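Side-chain contact in packaging enzyme P4 (Pseudomonas phage phi6, PDB 4BLO), which hydrolyses nucleoside triphosphates and, as a hexameric RecA-type helicase, probably drives RNA packaging into the viral procapsid: residues 122-127 with 133-138. Sequence-based numbering, arbitrary orientation.
With CA (calcium ion), chain B; ADP (adenosine-5'-diphosphate), chain C.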
loop_
_atom_site.group_PDB
_atom_site.type_symbol
_atom_site.label_atom_id
_atom_site.label_comp_id
_atom_site.label_asym_id
_atom_site.label_seq_id
_atom_site.Cartn_x
_atom_site.Cartn_y
_atom_site.Cartn_z
ATOM N N THR L 122 -1.258 -32.615 -4.727
ATOM C CA THR L 122 -0.206 -32.913 -3.770
ATOM C C THR L 122 0.792 -31.766 -3.912
ATOM O O THR L 122 1.045 -31.332 -5.038
ATOM C CB THR L 122 0.351 -34.310 -4.009
ATOM O OG1 THR L 122 -0.722 -35.254 -3.883
ATOM C CG2 THR L 122 1.491 -34.663 -3.056
ATOM N N ALA L 123 1.277 -31.209 -2.778
ATOM C CA ALA L 123 2.186 -30.065 -2.821
ATOM C C ALA L 123 3.548 -30.434 -2.293
ATOM O O ALA L 123 3.708 -30.764 -1.122
ATOM C CB ALA L 123 1.610 -28.877 -2.046
ATOM N N LEU L 124 4.533 -30.379 -3.177
ATOM C CA LEU L 124 5.908 -30.711 -2.851
ATOM C C LEU L 124 6.628 -29.429 -2.456
ATOM O O LEU L 124 7.034 -28.648 -3.311
ATOM C CB LEU L 124 6.570 -31.453 -4.035
ATOM C CG LEU L 124 8.034 -31.861 -3.997
ATOM C CD1 LEU L 124 8.285 -32.920 -2.969
ATOM C CD2 LEU L 124 8.450 -32.336 -5.355
ATOM N N MET L 125 6.738 -29.224 -1.120
ATOM C CA MET L 125 7.337 -28.084 -0.421
ATOM C C MET L 125 8.826 -28.273 -0.124
ATOM O O MET L 125 9.331 -29.394 -0.117
ATOM C CB MET L 125 6.597 -27.865 0.912
ATOM C CG MET L 125 5.308 -27.089 0.776
ATOM S SD MET L 125 5.359 -25.676 1.884
ATOM C CE MET L 125 4.505 -24.487 0.919
ATOM N N GLY L 126 9.476 -27.163 0.196
ATOM C CA GLY L 126 10.879 -27.121 0.580
ATOM C C GLY L 126 11.558 -25.813 0.269
ATOM O O GLY L 126 11.206 -25.140 -0.704
ATOM N N ALA L 127 12.578 -25.455 1.076
ATOM C CA ALA L 127 13.434 -24.280 0.884
ATOM C C ALA L 127 14.214 -24.469 -0.423
ATOM O O ALA L 127 14.148 -25.561 -0.981
ATOM C CB ALA L 127 14.387 -24.134 2.066
ATOM N N SER L 133 13.056 -30.981 -6.750
ATOM C CA SER L 133 13.170 -31.446 -8.129
ATOM C C SER L 133 13.796 -32.851 -8.199
ATOM O O SER L 133 13.372 -33.661 -9.026
ATOM C CB SER L 133 13.976 -30.452 -8.960
ATOM O OG SER L 133 13.321 -29.197 -9.033
ATOM N N ILE L 134 14.765 -33.141 -7.302
ATOM C CA ILE L 134 15.446 -34.436 -7.176
ATOM C C ILE L 134 14.444 -35.492 -6.708
ATOM O O ILE L 134 14.351 -36.540 -7.342
ATOM C CB ILE L 134 16.686 -34.311 -6.239
ATOM C CG1 ILE L 134 17.944 -33.902 -7.041
ATOM C CG2 ILE L 134 16.939 -35.534 -5.331
ATOM C CD1 ILE L 134 18.487 -34.923 -8.168
ATOM N N THR L 135 13.679 -35.196 -5.636
ATOM C CA THR L 135 12.666 -36.096 -5.073
ATOM C C THR L 135 11.583 -36.369 -6.124
ATOM O O THR L 135 11.201 -37.526 -6.319
ATOM C CB THR L 135 12.072 -35.513 -3.786
ATOM O OG1 THR L 135 13.126 -35.315 -2.856
ATOM C CG2 THR L 135 11.017 -36.416 -3.165
ATOM N N LEU L 136 11.137 -35.300 -6.827
ATOM C CA LEU L 136 10.126 -35.404 -7.862
ATOM C C LEU L 136 10.534 -36.398 -8.985
ATOM O O LEU L 136 9.747 -37.278 -9.334
ATOM C CB LEU L 136 9.835 -34.006 -8.445
ATOM C CG LEU L 136 8.868 -33.944 -9.644
ATOM C CD1 LEU L 136 7.468 -34.429 -9.274
ATOM C CD2 LEU L 136 8.816 -32.562 -10.216
ATOM N N ASN L 137 11.752 -36.274 -9.518
ATOM C CA ASN L 137 12.141 -37.076 -10.662
ATOM C C ASN L 137 12.727 -38.443 -10.292
ATOM O O ASN L 137 12.472 -39.409 -11.024
ATOM C CB ASN L 137 13.079 -36.289 -11.564
ATOM C CG ASN L 137 12.363 -35.110 -12.198
ATOM O OD1 ASN L 137 11.681 -35.226 -13.218
ATOM N ND2 ASN L 137 12.404 -33.960 -11.541
ATOM N N GLU L 138 13.465 -38.551 -9.168
ATOM C CA GLU L 138 14.054 -39.829 -8.757
ATOM C C GLU L 138 13.090 -40.675 -7.947
ATOM O O GLU L 138 12.906 -41.840 -8.297
ATOM C CB GLU L 138 15.343 -39.631 -7.957
ATOM C CG GLU L 138 16.497 -39.099 -8.779
ATOM C CD GLU L 138 17.827 -39.085 -8.052
ATOM O OE1 GLU L 138 17.852 -38.850 -6.822
ATOM O OE2 GLU L 138 18.860 -39.278 -8.731
HETATM CA CA CA B . 14.421 -27.242 -8.782
HETATM P PB ADP C . 15.253 -27.698 -5.338
HETATM O O1B ADP C . 14.515 -27.828 -3.985
HETATM O O2B ADP C . 14.333 -28.197 -6.459
HETATM O O3B ADP C . 15.631 -26.264 -5.595
HETATM P PA ADP C . 17.195 -29.664 -6.318
HETATM O O1A ADP C . 17.247 -29.065 -7.735
HETATM O O2A ADP C . 16.331 -30.867 -6.336
HETATM O O3A ADP C . 16.585 -28.586 -5.300
HETATM O "O5'" ADP C . 18.650 -30.066 -5.839
HETATM C "C5'" ADP C . 18.960 -30.168 -4.435
HETATM C "C4'" ADP C . 20.362 -30.678 -4.243
HETATM O "O4'" ADP C . 21.297 -29.740 -4.816
HETATM C "C3'" ADP C . 20.779 -30.814 -2.783
HETATM O "O3'" ADP C . 20.370 -32.057 -2.223
HETATM C "C2'" ADP C . 22.296 -30.648 -2.858
HETATM O "O2'" ADP C . 22.973 -31.856 -3.186
HETATM C "C1'" ADP C . 22.439 -29.615 -3.984
HETATM N N9 ADP C . 22.559 -28.230 -3.528
HETATM C C8 ADP C . 21.609 -27.243 -3.586
HETATM N N7 ADP C . 21.996 -26.092 -3.093
HETATM C C5 ADP C . 23.302 -26.336 -2.681
HETATM C C6 ADP C . 24.275 -25.516 -2.069
HETATM N N6 ADP C . 24.052 -24.256 -1.688
HETATM N N1 ADP C . 25.486 -26.065 -1.811
HETATM C C2 ADP C . 25.694 -27.348 -2.127
HETATM N N3 ADP C . 24.850 -28.219 -2.689
HETATM C C4 ADP C . 23.661 -27.646 -2.947
#
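Leu124 meets the helix through the two ends of its isobutyl fork: CD2 lies 3.8 Å from CB of Leu136, while CD1 reaches toward CG2 of Thr135 at a looser 4.4 Å. With CG anti to the backbone N (chi1 177°), the side chain extends from strand 120-126 across to helix 132-140. No hydrogen bond joins the two segments, and the 117 Å² buried between them comes mostly from Leu124, so this joint is apolar and rests on one residue of the strand. Ile255 and Cys257 of the neighbouring strand 253-258 also touch Leu124; Cys257 reaches Thr135 as well, and Val230 packs on Leu136. Thr135 OG1 is hydrogen-bonded to Gly131 O and to Lys139 NZ, while its CG2 methyl faces Leu124.

Directed away from the strand, Ser133 binds calcium through OG at 2.3 Å, and ADP O2B joins the same ion at 2.5 Å. Asp187 OD2 is hydrogen-bonded to that OG and probably helps to position it. Ser133 N donates nearly straight to ADP O2B (3.1 Å, 164°). The bond from Ile134 N to ADP O2A, on the alpha phosphate, is 2.9 Å long and more bent (146°). Gly129 N, Gly131 N and Lys132 NZ add further bonds to the nucleotide. A strand leading through a phosphate-binding loop into a helix, with serine on the metal, is the Walker A P-loop of RecA-like ATPases.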